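Local coordinates for protein phage terminase large subunit (Thermus phage P7426, PDB 7KS4) that probably acts as the ATP-driven motor that moves viral DNA into empty capsids and as the nuclease that cuts the genome, this chain being its N-terminal ATPase domain, at residues L242-P245 against D246-R250. Residues are numbered along the deposited sequence; the frame is centred on the assembly and turned at random.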
ATOM      1  N   LEU A 242     -25.467  10.911  13.422  1.00 42.05           N
ATOM      2  CA  LEU A 242     -26.032  11.791  14.440  1.00 45.10           C
ATOM      3  C   LEU A 242     -24.992  12.739  15.009  1.00 44.40           C
ATOM      4  O   LEU A 242     -25.323  13.872  15.371  1.00 47.40           O
ATOM      5  CB  LEU A 242     -26.641  10.983  15.591  1.00 46.01           C
ATOM      6  CG  LEU A 242     -27.985  10.276  15.411  1.00 48.12           C
ATOM      7  CD1 LEU A 242     -28.566   9.942  16.783  1.00 48.33           C
ATOM      8  CD2 LEU A 242     -28.985  11.094  14.610  1.00 49.80           C
ATOM      9  N   TYR A 243     -23.738  12.295  15.120  1.00 38.98           N
ATOM     10  CA  TYR A 243     -22.719  13.092  15.784  1.00 37.75           C
ATOM     11  C   TYR A 243     -21.451  13.268  14.959  1.00 38.64           C
ATOM     12  O   TYR A 243     -20.491  13.868  15.452  1.00 39.11           O
ATOM     13  CB  TYR A 243     -22.375  12.487  17.153  1.00 36.30           C
ATOM     14  CG  TYR A 243     -21.812  11.080  17.135  1.00 36.12           C
ATOM     15  CD1 TYR A 243     -20.441  10.864  17.076  1.00 37.00           C
ATOM     16  CD2 TYR A 243     -22.648   9.969  17.220  1.00 36.00           C
ATOM     17  CE1 TYR A 243     -19.917   9.587  17.077  1.00 36.73           C
ATOM     18  CE2 TYR A 243     -22.133   8.689  17.225  1.00 35.85           C
ATOM     19  CZ  TYR A 243     -20.763   8.503  17.153  1.00 36.45           C
ATOM     20  OH  TYR A 243     -20.224   7.233  17.155  1.00 37.23           O
ATOM     21  N   ILE A 244     -21.425  12.790  13.724  1.00 39.66           N
ATOM     22  CA  ILE A 244     -20.282  12.952  12.828  1.00 39.96           C
ATOM     23  C   ILE A 244     -20.696  13.897  11.710  1.00 38.83           C
ATOM     24  O   ILE A 244     -21.750  13.683  11.097  1.00 38.59           O
ATOM     25  CB  ILE A 244     -19.812  11.597  12.259  1.00 41.79           C
ATOM     26  CG1 ILE A 244     -19.050  10.825  13.342  1.00 43.32           C
ATOM     27  CG2 ILE A 244     -18.961  11.783  11.007  1.00 42.55           C
ATOM     28  CD1 ILE A 244     -18.512   9.477  12.905  1.00 45.99           C
ATOM     29  N   PRO A 245     -19.914  14.938  11.402  1.00 56.24           N
ATOM     30  CA  PRO A 245     -20.288  15.828  10.297  1.00 58.13           C
ATOM     31  C   PRO A 245     -20.507  15.044   9.011  1.00 55.86           C
ATOM     32  O   PRO A 245     -19.879  14.011   8.774  1.00 52.00           O
ATOM     33  CB  PRO A 245     -19.094  16.785  10.177  1.00 59.67           C
ATOM     34  CG  PRO A 245     -17.982  16.148  10.936  1.00 57.93           C
ATOM     35  CD  PRO A 245     -18.622  15.322  12.002  1.00 55.94           C
ATOM     36  N   ASP A 246     -21.406  15.555   8.167  1.00 57.64           N
ATOM     37  CA  ASP A 246     -21.757  14.832   6.949  1.00 56.97           C
ATOM     38  C   ASP A 246     -20.543  14.608   6.054  1.00 52.97           C
ATOM     39  O   ASP A 246     -20.393  13.531   5.466  1.00 48.14           O
ATOM     40  CB  ASP A 246     -22.840  15.577   6.176  1.00 62.11           C
ATOM     41  CG  ASP A 246     -23.394  14.759   5.025  1.00 61.80           C
ATOM     42  OD1 ASP A 246     -23.620  13.544   5.208  1.00 59.65           O
ATOM     43  OD2 ASP A 246     -23.593  15.323   3.929  1.00 65.04           O
ATOM     44  N   LEU A 247     -19.675  15.615   5.914  1.00 57.26           N
ATOM     45  CA  LEU A 247     -18.526  15.457   5.024  1.00 55.86           C
ATOM     46  C   LEU A 247     -17.586  14.378   5.538  1.00 51.27           C
ATOM     47  O   LEU A 247     -17.099  13.546   4.763  1.00 45.68           O
ATOM     48  CB  LEU A 247     -17.767  16.777   4.862  1.00 63.16           C
ATOM     49  CG  LEU A 247     -16.614  16.722   3.839  1.00 65.48           C
ATOM     50  CD1 LEU A 247     -16.439  18.067   3.142  1.00 72.14           C
ATOM     51  CD2 LEU A 247     -15.273  16.291   4.454  1.00 64.18           C
ATOM     52  N   GLU A 248     -17.284  14.400   6.837  1.00 59.67           N
ATOM     53  CA  GLU A 248     -16.421  13.371   7.405  1.00 59.99           C
ATOM     54  C   GLU A 248     -16.999  11.986   7.159  1.00 55.50           C
ATOM     55  O   GLU A 248     -16.263  11.050   6.821  1.00 53.54           O
ATOM     56  CB  GLU A 248     -16.222  13.619   8.901  1.00 63.18           C
ATOM     57  CG  GLU A 248     -15.350  12.582   9.598  1.00 64.67           C
ATOM     58  CD  GLU A 248     -15.238  12.821  11.092  1.00 68.67           C
ATOM     59  OE1 GLU A 248     -15.318  13.997  11.513  1.00 72.51           O
ATOM     60  OE2 GLU A 248     -15.076  11.834  11.844  1.00 68.95           O
ATOM     61  N   PHE A 249     -18.317  11.833   7.320  1.00 52.19           N
ATOM     62  CA  PHE A 249     -18.936  10.528   7.118  1.00 49.32           C
ATOM     63  C   PHE A 249     -18.809  10.081   5.668  1.00 45.88           C
ATOM     64  O   PHE A 249     -18.403   8.945   5.389  1.00 44.55           O
ATOM     65  CB  PHE A 249     -20.407  10.563   7.532  1.00 51.58           C
ATOM     66  CG  PHE A 249     -21.163   9.334   7.124  1.00 49.02           C
ATOM     67  CD1 PHE A 249     -21.248   8.245   7.973  1.00 48.66           C
ATOM     68  CD2 PHE A 249     -21.758   9.256   5.877  1.00 47.83           C
ATOM     69  CE1 PHE A 249     -21.928   7.108   7.587  1.00 46.18           C
ATOM     70  CE2 PHE A 249     -22.429   8.120   5.484  1.00 46.15           C
ATOM     71  CZ  PHE A 249     -22.515   7.046   6.341  1.00 45.68           C
ATOM     72  N   ARG A 250     -19.165  10.958   4.724  1.00 41.32           N
ATOM     73  CA  ARG A 250     -19.107  10.590   3.315  1.00 39.84           C
ATOM     74  C   ARG A 250     -17.689  10.243   2.878  1.00 37.45           C
ATOM     75  O   ARG A 250     -17.505   9.398   1.990  1.00 36.85           O
ATOM     76  CB  ARG A 250     -19.662  11.726   2.453  1.00 44.48           C
ATOM     77  CG  ARG A 250     -21.164  11.948   2.590  1.00 50.32           C
ATOM     78  CD  ARG A 250     -21.649  13.063   1.670  1.00 55.44           C
ATOM     79  NE  ARG A 250     -23.103  13.199   1.720  1.00 60.75           N
ATOM     80  CZ  ARG A 250     -23.956  12.511   0.966  1.00 59.97           C
ATOM     81  NH1 ARG A 250     -23.513  11.629   0.078  1.00 57.55           N
ATOM     82  NH2 ARG A 250     -25.263  12.708   1.098  1.00 62.57           N
TER
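The carbonyl oxygen of Pro245 receives the backbone N-H of Phe249, with Pro245 O and Phe249 N 3.0 Å apart, the N-H...O angle 160° and the carbonyl pointing nearly straight at the donor. This i to i+4 bond opens helix 246-252. Pro245 occupies the N-cap position, where its ring restricts the backbone and its missing N-H costs the helix nothing. Beside the proline ring, and oblique to it, the extended chain of Glu248 reaches back alongside the residues before the helix: CG lies anti to the backbone N (chi1 179°), leaving Glu248 OE1 3.5 Å from Pro245 CG. Here a carboxylate oxygen meets the CG and CD methylenes of the proline, a van der Waals approach. Ile244 meets the same glutamate with its gamma-methyl, CG2, 3.9 Å from Glu248 CD, the two side chains crossing at about a right angle; CG2 is also 4.0 Å from Phe249 CB. A beta-branched residue suits this buried spot because CG2 can touch the helix while CG1 lies beside the backbone N, anti to the carbonyl carbon.

The turn joins helix 234-239 to helix 246-252 in the C-terminal part of this P-loop ATPase domain, beyond the last strand, 219-224, of the central sheet. Phe249 turns its ring away from Ile244, toward Trp227 and a cation-pi partner, Arg241. Asp246, the first residue of the helix, and Arg250, one turn on, form an i to i+4 salt bridge: Arg250 NE lies 3.1 Å from Asp246 OD2, on the syn side but 30° out of the carboxylate plane, while OD2 lies in the guanidinium plane. Asp246 is probably also stabilised there by the positive end of the helix dipole, while Arg250 NH1 reaches Glu256 as a second acidic partner.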